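Local coordinates for protein ORF10 (Moritella marina, PDB 6RIW) that probably catalyses chain-extending condensation of acyl-carrier-protein-bound acyl groups, this chain being the ketosynthase and chain length factor didomain of a polyunsaturated fatty acid synthase, at residues E2-V7 against M266-Q271; I284-A289 against V448-T453; E312-D317 against N444-L449; L383-G388 against R431-S436. All blocks are in the same frame, centred on the assembly; numbering follows the deposited sequence.

Contact 1 of 4, residues E2-V7 against M266-Q271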
loop_
_atom_site.group_PDB
_atom_site.type_symbol
_atom_site.label_atom_id
_atom_site.label_comp_id
_atom_site.label_asym_id
_atom_site.label_seq_id
_atom_site.Cartn_x
_atom_site.Cartn_y
_atom_site.Cartn_z
ATOM N N GLU A 2 14.394 20.234 14.203
ATOM C CA GLU A 2 14.475 19.918 15.626
ATOM C C GLU A 2 14.606 18.417 15.895
ATOM O O GLU A 2 13.982 17.589 15.228
ATOM C CB GLU A 2 13.234 20.456 16.341
ATOM C CG GLU A 2 13.271 20.255 17.827
ATOM C CD GLU A 2 12.027 20.745 18.509
ATOM O OE1 GLU A 2 11.125 21.247 17.802
ATOM O OE2 GLU A 2 11.954 20.628 19.754
ATOM N N ASN A 3 15.430 18.075 16.891
ATOM C CA ASN A 3 15.467 16.730 17.458
ATOM C C ASN A 3 14.067 16.171 17.691
ATOM O O ASN A 3 13.214 16.833 18.291
ATOM C CB ASN A 3 16.201 16.750 18.801
ATOM C CG ASN A 3 17.706 16.854 18.647
ATOM O OD1 ASN A 3 18.259 16.652 17.557
ATOM N ND2 ASN A 3 18.383 17.147 19.753
ATOM N N ILE A 4 13.850 14.932 17.251
ATOM C CA ILE A 4 12.629 14.186 17.541
ATOM C C ILE A 4 12.957 13.125 18.582
ATOM O O ILE A 4 13.939 12.387 18.433
ATOM C CB ILE A 4 12.041 13.548 16.266
ATOM C CG1 ILE A 4 11.712 14.643 15.238
ATOM C CG2 ILE A 4 10.808 12.715 16.622
ATOM C CD1 ILE A 4 10.673 15.670 15.739
ATOM N N ALA A 5 12.150 13.056 19.635
ATOM C CA ALA A 5 12.310 12.059 20.687
ATOM C C ALA A 5 11.381 10.885 20.419
ATOM O O ALA A 5 10.202 11.085 20.107
ATOM C CB ALA A 5 12.000 12.653 22.058
ATOM N N VAL A 6 11.924 9.670 20.521
ATOM C CA VAL A 6 11.128 8.452 20.579
ATOM C C VAL A 6 10.723 8.215 22.028
ATOM O O VAL A 6 11.582 7.982 22.890
ATOM C CB VAL A 6 11.913 7.252 20.029
ATOM C CG1 VAL A 6 11.002 6.002 19.980
ATOM C CG2 VAL A 6 12.509 7.590 18.673
ATOM N N VAL A 7 9.422 8.269 22.307
ATOM C CA VAL A 7 8.942 8.201 23.685
ATOM C C VAL A 7 8.127 6.952 23.968
ATOM O O VAL A 7 7.670 6.769 25.109
ATOM C CB VAL A 7 8.151 9.464 24.066
ATOM C CG1 VAL A 7 9.022 10.704 23.847
ATOM C CG2 VAL A 7 6.841 9.579 23.243
ATOM N N MET A 266 6.160 3.099 16.931
ATOM C CA MET A 266 6.873 4.035 17.794
ATOM C C MET A 266 6.046 5.301 17.985
ATOM O O MET A 266 5.285 5.701 17.097
ATOM C CB MET A 266 8.210 4.406 17.194
ATOM C CG MET A 266 9.311 3.387 17.405
ATOM S SD MET A 266 10.528 3.599 16.083
ATOM C CE MET A 266 10.348 5.355 15.817
ATOM N N VAL A 267 6.216 5.946 19.142
ATOM C CA VAL A 267 5.558 7.213 19.462
ATOM C C VAL A 267 6.612 8.312 19.429
ATOM O O VAL A 267 7.641 8.201 20.110
ATOM C CB VAL A 267 4.870 7.178 20.844
ATOM C CG1 VAL A 267 4.105 8.478 21.063
ATOM C CG2 VAL A 267 3.971 5.976 20.982
ATOM N N LEU A 268 6.365 9.363 18.635
ATOM C CA LEU A 268 7.324 10.434 18.386
ATOM C C LEU A 268 6.799 11.787 18.852
ATOM O O LEU A 268 5.633 12.125 18.627
ATOM C CB LEU A 268 7.660 10.545 16.893
ATOM C CG LEU A 268 8.081 9.270 16.172
ATOM C CD1 LEU A 268 8.385 9.557 14.709
ATOM C CD2 LEU A 268 9.299 8.662 16.860
ATOM N N LYS A 269 7.684 12.589 19.449
ATOM C CA LYS A 269 7.370 13.973 19.789
ATOM C C LYS A 269 8.595 14.835 19.519
ATOM O O LYS A 269 9.723 14.338 19.504
ATOM C CB LYS A 269 6.945 14.127 21.270
ATOM C CG LYS A 269 5.555 13.551 21.595
ATOM C CD LYS A 269 5.326 13.465 23.116
ATOM C CE LYS A 269 5.214 14.849 23.759
ATOM N NZ LYS A 269 4.559 14.784 25.114
ATOM N N ARG A 270 8.369 16.125 19.269
ATOM C CA ARG A 270 9.488 17.059 19.243
ATOM C C ARG A 270 10.182 17.019 20.607
ATOM O O ARG A 270 9.526 16.916 21.644
ATOM C CB ARG A 270 8.995 18.482 18.904
ATOM C CG ARG A 270 8.424 18.613 17.478
ATOM C CD ARG A 270 7.838 19.999 17.175
ATOM N NE ARG A 270 6.717 20.293 18.058
ATOM C CZ ARG A 270 5.441 20.091 17.750
ATOM N NH1 ARG A 270 4.491 20.353 18.638
ATOM N NH2 ARG A 270 5.102 19.614 16.559
ATOM N N GLN A 271 11.515 17.046 20.598
ATOM C CA GLN A 271 12.254 16.875 21.852
ATOM C C GLN A 271 11.872 17.933 22.883
ATOM O O GLN A 271 11.761 17.627 24.075
ATOM C CB GLN A 271 13.761 16.915 21.603
ATOM C CG GLN A 271 14.579 16.478 22.836
ATOM C CD GLN A 271 16.002 16.980 22.771
ATOM O OE1 GLN A 271 16.335 17.799 21.918
ATOM N NE2 GLN A 271 16.852 16.484 23.664
#

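Contact 2 of 4, residues I284-A289 against V448-T453. With MG (magnesium ion), chain B.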
loop_
_atom_site.group_PDB
_atom_site.type_symbol
_atom_site.label_atom_id
_atom_site.label_comp_id
_atom_site.label_asym_id
_atom_site.label_seq_id
_atom_site.Cartn_x
_atom_site.Cartn_y
_atom_site.Cartn_z
ATOM N N ILE A 284 17.081 9.748 20.290
ATOM C CA ILE A 284 16.844 10.963 19.525
ATOM C C ILE A 284 17.005 10.625 18.049
ATOM O O ILE A 284 18.005 10.004 17.649
ATOM C CB ILE A 284 17.816 12.089 19.935
ATOM C CG1 ILE A 284 17.637 12.473 21.425
ATOM C CG2 ILE A 284 17.691 13.281 18.973
ATOM C CD1 ILE A 284 16.450 13.367 21.741
ATOM N N ILE A 285 16.015 11.002 17.242
ATOM C CA ILE A 285 16.166 10.961 15.795
ATOM C C ILE A 285 16.775 12.300 15.396
ATOM O O ILE A 285 16.133 13.349 15.506
ATOM C CB ILE A 285 14.832 10.702 15.077
ATOM C CG1 ILE A 285 14.246 9.351 15.531
ATOM C CG2 ILE A 285 15.050 10.698 13.570
ATOM C CD1 ILE A 285 12.817 9.112 15.073
ATOM N N LYS A 286 18.044 12.264 14.983
ATOM C CA LYS A 286 18.791 13.480 14.697
ATOM C C LYS A 286 18.497 13.990 13.302
ATOM O O LYS A 286 18.540 15.206 13.060
ATOM C CB LYS A 286 20.292 13.215 14.855
ATOM C CG LYS A 286 21.159 14.471 14.984
ATOM C CD LYS A 286 20.946 15.192 16.328
ATOM C CE LYS A 286 21.663 16.539 16.347
ATOM N NZ LYS A 286 21.388 17.332 15.087
ATOM N N GLY A 287 18.190 13.081 12.386
ATOM C CA GLY A 287 17.871 13.464 11.030
ATOM C C GLY A 287 17.735 12.224 10.175
ATOM O O GLY A 287 17.798 11.096 10.668
ATOM N N GLY A 288 17.547 12.454 8.886
ATOM C CA GLY A 288 17.494 11.344 7.959
ATOM C C GLY A 288 16.997 11.832 6.620
ATOM O O GLY A 288 16.720 13.019 6.432
ATOM N N ALA A 289 16.880 10.886 5.693
ATOM C CA ALA A 289 16.544 11.256 4.332
ATOM C C ALA A 289 15.960 10.072 3.589
ATOM O O ALA A 289 16.159 8.906 3.948
ATOM C CB ALA A 289 17.758 11.775 3.561
ATOM N N VAL A 448 19.464 8.821 11.152
ATOM C CA VAL A 448 20.588 9.058 12.057
ATOM C C VAL A 448 20.026 9.198 13.465
ATOM O O VAL A 448 19.195 10.080 13.729
ATOM C CB VAL A 448 21.392 10.301 11.644
ATOM C CG1 VAL A 448 22.643 10.435 12.534
ATOM C CG2 VAL A 448 21.771 10.198 10.186
ATOM N N LEU A 449 20.446 8.301 14.362
ATOM C CA LEU A 449 19.930 8.238 15.718
ATOM C C LEU A 449 21.051 8.493 16.722
ATOM O O LEU A 449 22.206 8.118 16.496
ATOM C CB LEU A 449 19.310 6.874 16.016
ATOM C CG LEU A 449 18.450 6.249 14.922
ATOM C CD1 LEU A 449 18.039 4.839 15.355
ATOM C CD2 LEU A 449 17.238 7.148 14.722
ATOM N N GLN A 450 20.688 9.097 17.850
ATOM C CA GLN A 450 21.642 9.350 18.919
ATOM C C GLN A 450 21.048 8.936 20.255
ATOM O O GLN A 450 19.828 8.842 20.420
ATOM C CB GLN A 450 22.058 10.826 18.948
ATOM C CG GLN A 450 22.944 11.207 17.770
ATOM C CD GLN A 450 23.433 12.655 17.836
ATOM O OE1 GLN A 450 22.826 13.504 18.496
ATOM N NE2 GLN A 450 24.534 12.933 17.153
ATOM N N GLN A 451 21.936 8.709 21.224
ATOM C CA GLN A 451 21.507 8.303 22.551
ATOM C C GLN A 451 20.553 9.342 23.134
ATOM O O GLN A 451 20.599 10.520 22.754
ATOM C CB GLN A 451 22.723 8.113 23.468
ATOM C CG GLN A 451 23.567 9.361 23.649
ATOM C CD GLN A 451 24.792 9.094 24.514
ATOM O OE1 GLN A 451 25.922 9.089 24.021
ATOM N NE2 GLN A 451 24.566 8.840 25.799
ATOM N N PRO A 452 19.652 8.931 24.026
ATOM C CA PRO A 452 18.689 9.884 24.577
ATOM C C PRO A 452 19.374 10.940 25.424
ATOM O O PRO A 452 20.402 10.690 26.056
ATOM C CB PRO A 452 17.768 9.009 25.435
ATOM C CG PRO A 452 18.567 7.795 25.733
ATOM C CD PRO A 452 19.448 7.570 24.550
ATOM N N THR A 453 18.771 12.126 25.448
ATOM C CA THR A 453 19.284 13.214 26.270
ATOM C C THR A 453 18.158 14.196 26.542
ATOM O O THR A 453 17.248 14.357 25.721
ATOM C CB THR A 453 20.460 13.934 25.597
ATOM O OG1 THR A 453 20.891 15.024 26.422
ATOM C CG2 THR A 453 20.048 14.477 24.232
HETATM MG MG MG B . 17.468 17.126 13.342
HETATM O O HOH W 1 15.584 15.748 13.917
#

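Contact 3 of 4, residues E312-D317 against N444-L449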
loop_
_atom_site.group_PDB
_atom_site.type_symbol
_atom_site.label_atom_id
_atom_site.label_comp_id
_atom_site.label_asym_id
_atom_site.label_seq_id
_atom_site.Cartn_x
_atom_site.Cartn_y
_atom_site.Cartn_z
ATOM N N GLU A 312 24.368 10.823 1.923
ATOM C CA GLU A 312 24.731 12.233 1.856
ATOM C C GLU A 312 23.595 13.102 2.367
ATOM O O GLU A 312 23.799 13.963 3.230
ATOM C CB GLU A 312 25.099 12.616 0.422
ATOM C CG GLU A 312 26.360 11.933 -0.071
ATOM C CD GLU A 312 26.540 12.027 -1.571
ATOM O OE1 GLU A 312 25.583 12.432 -2.264
ATOM O OE2 GLU A 312 27.646 11.695 -2.059
ATOM N N ARG A 313 22.369 12.838 1.889
ATOM C CA ARG A 313 21.216 13.638 2.291
ATOM C C ARG A 313 20.911 13.483 3.771
ATOM O O ARG A 313 20.471 14.443 4.405
ATOM C CB ARG A 313 19.983 13.253 1.451
ATOM C CG ARG A 313 20.052 13.662 -0.003
ATOM C CD ARG A 313 18.766 13.250 -0.733
ATOM N NE ARG A 313 18.683 13.769 -2.092
ATOM C CZ ARG A 313 17.812 13.320 -2.994
ATOM N NH1 ARG A 313 16.962 12.348 -2.658
ATOM N NH2 ARG A 313 17.785 13.828 -4.216
ATOM N N ALA A 314 21.154 12.298 4.345
ATOM C CA ALA A 314 20.786 12.056 5.737
ATOM C C ALA A 314 21.710 12.784 6.703
ATOM O O ALA A 314 21.247 13.381 7.685
ATOM C CB ALA A 314 20.801 10.553 6.040
ATOM N N TYR A 315 23.023 12.708 6.475
ATOM C CA TYR A 315 23.938 13.360 7.413
ATOM C C TYR A 315 23.909 14.871 7.252
ATOM O O TYR A 315 24.071 15.598 8.237
ATOM C CB TYR A 315 25.349 12.764 7.269
ATOM C CG TYR A 315 25.312 11.382 7.864
ATOM C CD1 TYR A 315 25.356 11.207 9.250
ATOM C CD2 TYR A 315 25.101 10.262 7.063
ATOM C CE1 TYR A 315 25.245 9.954 9.816
ATOM C CE2 TYR A 315 24.994 8.995 7.620
ATOM C CZ TYR A 315 25.060 8.849 8.994
ATOM O OH TYR A 315 24.936 7.591 9.548
ATOM N N ALA A 316 23.650 15.361 6.043
ATOM C CA ALA A 316 23.347 16.780 5.886
ATOM C C ALA A 316 22.091 17.168 6.662
ATOM O O ALA A 316 22.069 18.197 7.350
ATOM C CB ALA A 316 23.184 17.115 4.409
ATOM N N ASP A 317 21.033 16.357 6.569
ATOM C CA ASP A 317 19.801 16.698 7.281
ATOM C C ASP A 317 20.015 16.666 8.785
ATOM O O ASP A 317 19.469 17.506 9.510
ATOM C CB ASP A 317 18.666 15.744 6.902
ATOM C CG ASP A 317 17.375 16.049 7.661
ATOM O OD1 ASP A 317 16.654 16.998 7.265
ATOM O OD2 ASP A 317 17.076 15.349 8.659
ATOM N N ASN A 444 14.995 4.075 -0.908
ATOM C CA ASN A 444 16.020 4.101 0.120
ATOM C C ASN A 444 15.643 5.043 1.248
ATOM O O ASN A 444 15.013 6.086 1.024
ATOM C CB ASN A 444 17.349 4.538 -0.483
ATOM C CG ASN A 444 17.723 3.701 -1.677
ATOM O OD1 ASN A 444 17.733 2.472 -1.596
ATOM N ND2 ASN A 444 18.016 4.350 -2.803
ATOM N N ALA A 445 16.041 4.669 2.467
ATOM C CA ALA A 445 15.968 5.569 3.608
ATOM C C ALA A 445 17.150 5.303 4.530
ATOM O O ALA A 445 17.608 4.169 4.666
ATOM C CB ALA A 445 14.658 5.419 4.404
ATOM N N HIS A 446 17.624 6.363 5.175
ATOM C CA HIS A 446 18.648 6.256 6.207
ATOM C C HIS A 446 18.282 7.219 7.325
ATOM O O HIS A 446 17.948 8.379 7.061
ATOM C CB HIS A 446 20.028 6.585 5.628
ATOM C CG HIS A 446 21.160 6.344 6.584
ATOM N ND1 HIS A 446 21.670 5.083 6.834
ATOM C CD2 HIS A 446 21.895 7.207 7.333
ATOM C CE1 HIS A 446 22.669 5.182 7.699
ATOM N NE2 HIS A 446 22.830 6.460 8.012
ATOM N N LEU A 447 18.282 6.733 8.562
ATOM C CA LEU A 447 17.978 7.560 9.715
ATOM C C LEU A 447 19.211 7.637 10.603
ATOM O O LEU A 447 19.923 6.641 10.764
ATOM C CB LEU A 447 16.801 7.002 10.512
ATOM C CG LEU A 447 15.454 6.981 9.791
ATOM C CD1 LEU A 447 14.409 6.309 10.672
ATOM C CD2 LEU A 447 15.042 8.408 9.408
ATOM N N VAL A 448 19.464 8.821 11.152
ATOM C CA VAL A 448 20.588 9.058 12.057
ATOM C C VAL A 448 20.026 9.198 13.465
ATOM O O VAL A 448 19.195 10.080 13.729
ATOM C CB VAL A 448 21.392 10.301 11.644
ATOM C CG1 VAL A 448 22.643 10.435 12.534
ATOM C CG2 VAL A 448 21.771 10.198 10.186
ATOM N N LEU A 449 20.446 8.301 14.362
ATOM C CA LEU A 449 19.930 8.238 15.718
ATOM C C LEU A 449 21.051 8.493 16.722
ATOM O O LEU A 449 22.206 8.118 16.496
ATOM C CB LEU A 449 19.310 6.874 16.016
ATOM C CG LEU A 449 18.450 6.249 14.922
ATOM C CD1 LEU A 449 18.039 4.839 15.355
ATOM C CD2 LEU A 449 17.238 7.148 14.722
#

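Contact 4 of 4, residues L383-G388 against R431-S436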
loop_
_atom_site.group_PDB
_atom_site.type_symbol
_atom_site.label_atom_id
_atom_site.label_comp_id
_atom_site.label_asym_id
_atom_site.label_seq_id
_atom_site.Cartn_x
_atom_site.Cartn_y
_atom_site.Cartn_z
ATOM N N LEU A 383 17.503 0.649 21.232
ATOM C CA LEU A 383 17.799 0.002 22.506
ATOM C C LEU A 383 19.304 -0.101 22.728
ATOM O O LEU A 383 19.777 0.037 23.862
ATOM C CB LEU A 383 17.147 -1.380 22.581
ATOM C CG LEU A 383 15.615 -1.359 22.743
ATOM C CD1 LEU A 383 15.026 -2.774 22.756
ATOM C CD2 LEU A 383 15.178 -0.571 23.974
ATOM N N ALA A 384 20.069 -0.343 21.660
ATOM C CA ALA A 384 21.524 -0.410 21.778
ATOM C C ALA A 384 22.113 0.942 22.165
ATOM O O ALA A 384 23.072 1.007 22.948
ATOM C CB ALA A 384 22.133 -0.886 20.463
ATOM N N LEU A 385 21.569 2.029 21.601
ATOM C CA LEU A 385 22.033 3.370 21.947
ATOM C C LEU A 385 21.766 3.690 23.410
ATOM O O LEU A 385 22.586 4.346 24.066
ATOM C CB LEU A 385 21.365 4.413 21.046
ATOM C CG LEU A 385 21.934 4.553 19.636
ATOM C CD1 LEU A 385 20.905 5.218 18.679
ATOM C CD2 LEU A 385 23.240 5.320 19.644
ATOM N N GLY A 386 20.619 3.257 23.940
ATOM C CA GLY A 386 20.303 3.547 25.325
ATOM C C GLY A 386 21.083 2.710 26.318
ATOM O O GLY A 386 21.430 3.194 27.399
ATOM N N LYS A 387 21.375 1.461 25.971
ATOM C CA LYS A 387 22.030 0.517 26.871
ATOM C C LYS A 387 23.544 0.423 26.680
ATOM O O LYS A 387 24.219 -0.190 27.517
ATOM C CB LYS A 387 21.408 -0.877 26.696
ATOM C CG LYS A 387 19.926 -0.912 27.045
ATOM C CD LYS A 387 19.379 -2.321 26.988
ATOM C CE LYS A 387 17.963 -2.394 27.563
ATOM N NZ LYS A 387 17.922 -1.981 28.994
ATOM N N GLY A 388 24.092 0.994 25.609
ATOM C CA GLY A 388 25.528 0.921 25.395
ATOM C C GLY A 388 26.072 -0.441 25.023
ATOM O O GLY A 388 27.277 -0.683 25.187
ATOM N N ARG A 431 26.761 8.903 21.523
ATOM C CA ARG A 431 26.628 7.635 20.821
ATOM C C ARG A 431 25.701 7.826 19.628
ATOM O O ARG A 431 24.609 8.383 19.770
ATOM C CB ARG A 431 26.072 6.558 21.751
ATOM C CG ARG A 431 27.080 6.037 22.774
ATOM C CD ARG A 431 26.567 4.790 23.464
ATOM N NE ARG A 431 25.408 5.094 24.291
ATOM C CZ ARG A 431 25.303 4.791 25.581
ATOM N NH1 ARG A 431 26.296 4.160 26.204
ATOM N NH2 ARG A 431 24.201 5.125 26.247
ATOM N N THR A 432 26.136 7.366 18.455
ATOM C CA THR A 432 25.447 7.662 17.208
ATOM C C THR A 432 25.342 6.407 16.350
ATOM O O THR A 432 26.333 5.698 16.154
ATOM C CB THR A 432 26.168 8.782 16.453
ATOM O OG1 THR A 432 26.254 9.929 17.309
ATOM C CG2 THR A 432 25.410 9.165 15.197
ATOM N N ALA A 433 24.139 6.144 15.832
ATOM C CA ALA A 433 23.882 4.987 14.993
ATOM C C ALA A 433 23.146 5.413 13.732
ATOM O O ALA A 433 22.369 6.368 13.743
ATOM C CB ALA A 433 23.060 3.928 15.745
ATOM N N GLY A 434 23.398 4.694 12.643
ATOM C CA GLY A 434 22.608 4.816 11.433
ATOM C C GLY A 434 21.703 3.608 11.282
ATOM O O GLY A 434 22.008 2.522 11.781
ATOM N N VAL A 435 20.570 3.791 10.607
ATOM C CA VAL A 435 19.730 2.672 10.192
ATOM C C VAL A 435 19.422 2.847 8.714
ATOM O O VAL A 435 18.951 3.917 8.301
ATOM C CB VAL A 435 18.416 2.580 10.999
ATOM C CG1 VAL A 435 17.590 1.376 10.516
ATOM C CG2 VAL A 435 18.681 2.472 12.475
ATOM N N SER A 436 19.685 1.809 7.919
ATOM C CA SER A 436 19.474 1.834 6.478
ATOM C C SER A 436 18.420 0.808 6.080
ATOM O O SER A 436 18.403 -0.316 6.599
ATOM C CB SER A 436 20.785 1.561 5.702
ATOM O OG SER A 436 21.851 2.368 6.185
#

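Contact 1 of 4, residues E2-V7 against M266-Q271
Asn-3 and Gln-271 meet through both backbone and side chain. Gln-271 N donates to Asn-3 O at 2.9 Å, while Asn-3 ND2 donates to Gln-271 OE1 at 3.1 Å. The second bond leaves almost in the amide plane of Asn-3 but arrives 49° above the carbonyl plane of Gln-271, and the two amides, side by side, are turned 53° against each other. With CG anti to the backbone N (chi1 -169°) and the chain extended beyond it, Gln-271 runs alongside Asn-3. Its NE2 is taken up by the carbonyls of Thr-453 and Thr-455, so the amide is gripped at both ends. An alanine at Gln-271 would probably leave Asn-3 ND2 without this acceptor and the two threonine carbonyls without their shared donor.

Further along, the two strands pair antiparallel, with Ala-5 and Lys-269 a hydrogen-bonded pair: Ala-5 N to Lys-269 O at 2.7 Å and Lys-269 N to Ala-5 O at 3.0 Å. Val-7 N follows, to Val-267 O at 2.8 Å.

Apolar side chains fill both faces. Val-6 CG2 lies 3.8 Å from Leu-268 CD2, the two chains side by side, whereas the Val-7 and Val-267 side chains cross at about a right angle, with Val-7 CG2 3.7 Å from Val-267 CG1. Helix 198-211 covers the face of Ile-4 and Leu-268, and helix 88-104 that of Val-7 and Val-267.

Charge plays a looser part. The Glu-2 carboxylate rests against the aliphatic part of Arg-270, its OE1 3.6 Å from Arg-270 CD, and OE2 bonds to Ser-272 OG; the guanidinium turns instead to Asp-273, Asn-216 and two backbone carbonyls. Helix-covered antiparallel pairing of this kind belongs to the layered alpha/beta core of the thiolase-like ketosynthase fold.

Contact 2 of 4, residues I284-A289 against V448-T453
Ile-284 and Gln-450 form an antiparallel hydrogen-bonded pair, and beyond Ile-285 the register slips by one residue in a classic beta bulge, where Lys-286 and Gly-287 both face Val-448. Val-448 O receives Lys-286 N at 2.8 Å and, weakly, Gly-287 N at 3.4 Å; Val-448 N returns a nearly straight bond (175°) to Gly-287 O at 2.9 Å.

Among the side chains, Ile-285 CG1 and Leu-449 CD2 touch at 3.8 Å, the two chains running side by side and pointing the same way. From the bulge itself, the bent Lys-286 chain crosses Gln-450 obliquely. Its CG is anti to the backbone N (chi1 -163°), and the bend at chi2 then places the methylene CD beside Gln-450 OE1, at 3.3 Å, while NZ continues to the carbonyl of Ala-318.

The carbonyl of Lys-286 is turned to the magnesium ion, with O to metal 2.2 Å; Met-1 O is a second protein ligand. Water 1 also binds the ion, at 2.4 Å, and lies 2.9 Å from Ile-285 O, to which it probably donates. With backbone carbonyls as the protein ligands, the ion is held by neutral oxygens whose dipoles probably share in balancing its charge.

Contact 3 of 4, residues E312-D317 against N444-L449
The ring of Tyr-315 lies against Val-448, whose CG2 methyl sits over one face, 3.8 Å from the ring centroid, a CH-pi contact. The methyl is displaced toward the rim, and its nearest ring atom is Tyr-315 CE1 at 3.5 Å. On Val-448, CG2 is the branch anti to the carbonyl carbon, while CG1 also reaches Tyr-315 CE1, at 3.8 Å.

At its phenolic end the same tyrosine meets His-446. Tyr-315 OH and His-446 NE2 are 2.8 Å apart in a nearly straight hydrogen bond (170°). The hydroxyl lies in the imidazole plane, at the ring edge, yet the two rings are inclined at 48° and meet obliquely. The other nitrogen, ND1, bonds to Ser-436 OG on the adjoining strand 432-439, so the imidazole is held at both nitrogens and its rotation is fixed from two sides. Tyr-311, from the same helix as Tyr-315, adds an edge-to-face ring contact.

Ala-314 touches the strand directly. Its CB is 3.8 Å from His-446 CD2, again at the edge of the imidazole and near its plane, and 3.7 Å from His-446 O. This small side chain sits where the backbones come nearest, Ala-314 CA being 6.2 Å from His-446 CA. The axes of 312-317 and 444-449 come within 8.1 Å, with 30° between their directions.

The arrangement is that of a helix laid over a beta-sheet: helix 304-318 covers strand 443-450 in the alpha/beta layering of the ketosynthase domain, a member of the thiolase-like superfamily.

Contact 4 of 4, residues L383-G388 against R431-S436
Arg-431 starts with CG anti to its carbonyl carbon (chi1 -74°) and continues extended through CD, after which a bend at chi3 (-67°) places NE beside Leu-385 O. The guanidinium lies by the last turn of helix 374-387.

The oxygen of Leu-385 is close to two nitrogens of that group: Arg-431 NH2 is 2.8 Å and Arg-431 NE 2.9 Å from Leu-385 O. Arg-431 NH2 has a more distant neighbour in Gly-386 O, at 3.6 Å. Over one face of the guanidinium stands Gly-388 CA, 3.4 Å from Arg-431 NH1. Gly-388 is the residue at which the chain leaves the helix, with positive phi (70°), and a side chain there would run into Arg-431 NH1.

In the fold, this contact joins the C-terminal end of helix 374-387 to the start of strand 432-439, as part of the helical layer packed on the sheet of the ketosynthase domain. The carbonyl-rich helix end would be expected to favour a positive group beside it. An alanine at Arg-431 would probably leave the Leu-385 carbonyl without its nearby positive charge and open a gap over Gly-388.

The apolar part of the contact is made by the two methyls of Leu-385. Leu-385 CD2 rests on the Arg-431 backbone, 3.4 Å from Arg-431 O, and touches Arg-431 CB at 3.7 Å. The other methyl, Leu-385 CD1, packs on Ala-433 CB at 3.9 Å. Trp-419 also touches the side chains of both Leu-385 and Arg-431.

How the contacts relate
Contacts 1 and 2 touch, their centres about 9 Å apart: Ile-4 O lies 2.8 Å from Ile-285 N, pairing strands 4-12 and 283-292, and Asn-3 OD1 packs 3.3 Å from Lys-286 CD. The magnesium ion lies at this junction, the nearest atom of the Asn-3 side chain about 4 Å away. Contacts 2 and 3 share Val-448 and Leu-449, and Asp-317 OD2 is 2.9 Å from Gly-288 N, next to the bulge. Contact 4 adds the neighbouring strand 432-439, with Leu-449 N 2.8 Å from Ala-433 O. Contacts 1 and 4 do not touch; their nearest atoms are about 9 Å apart.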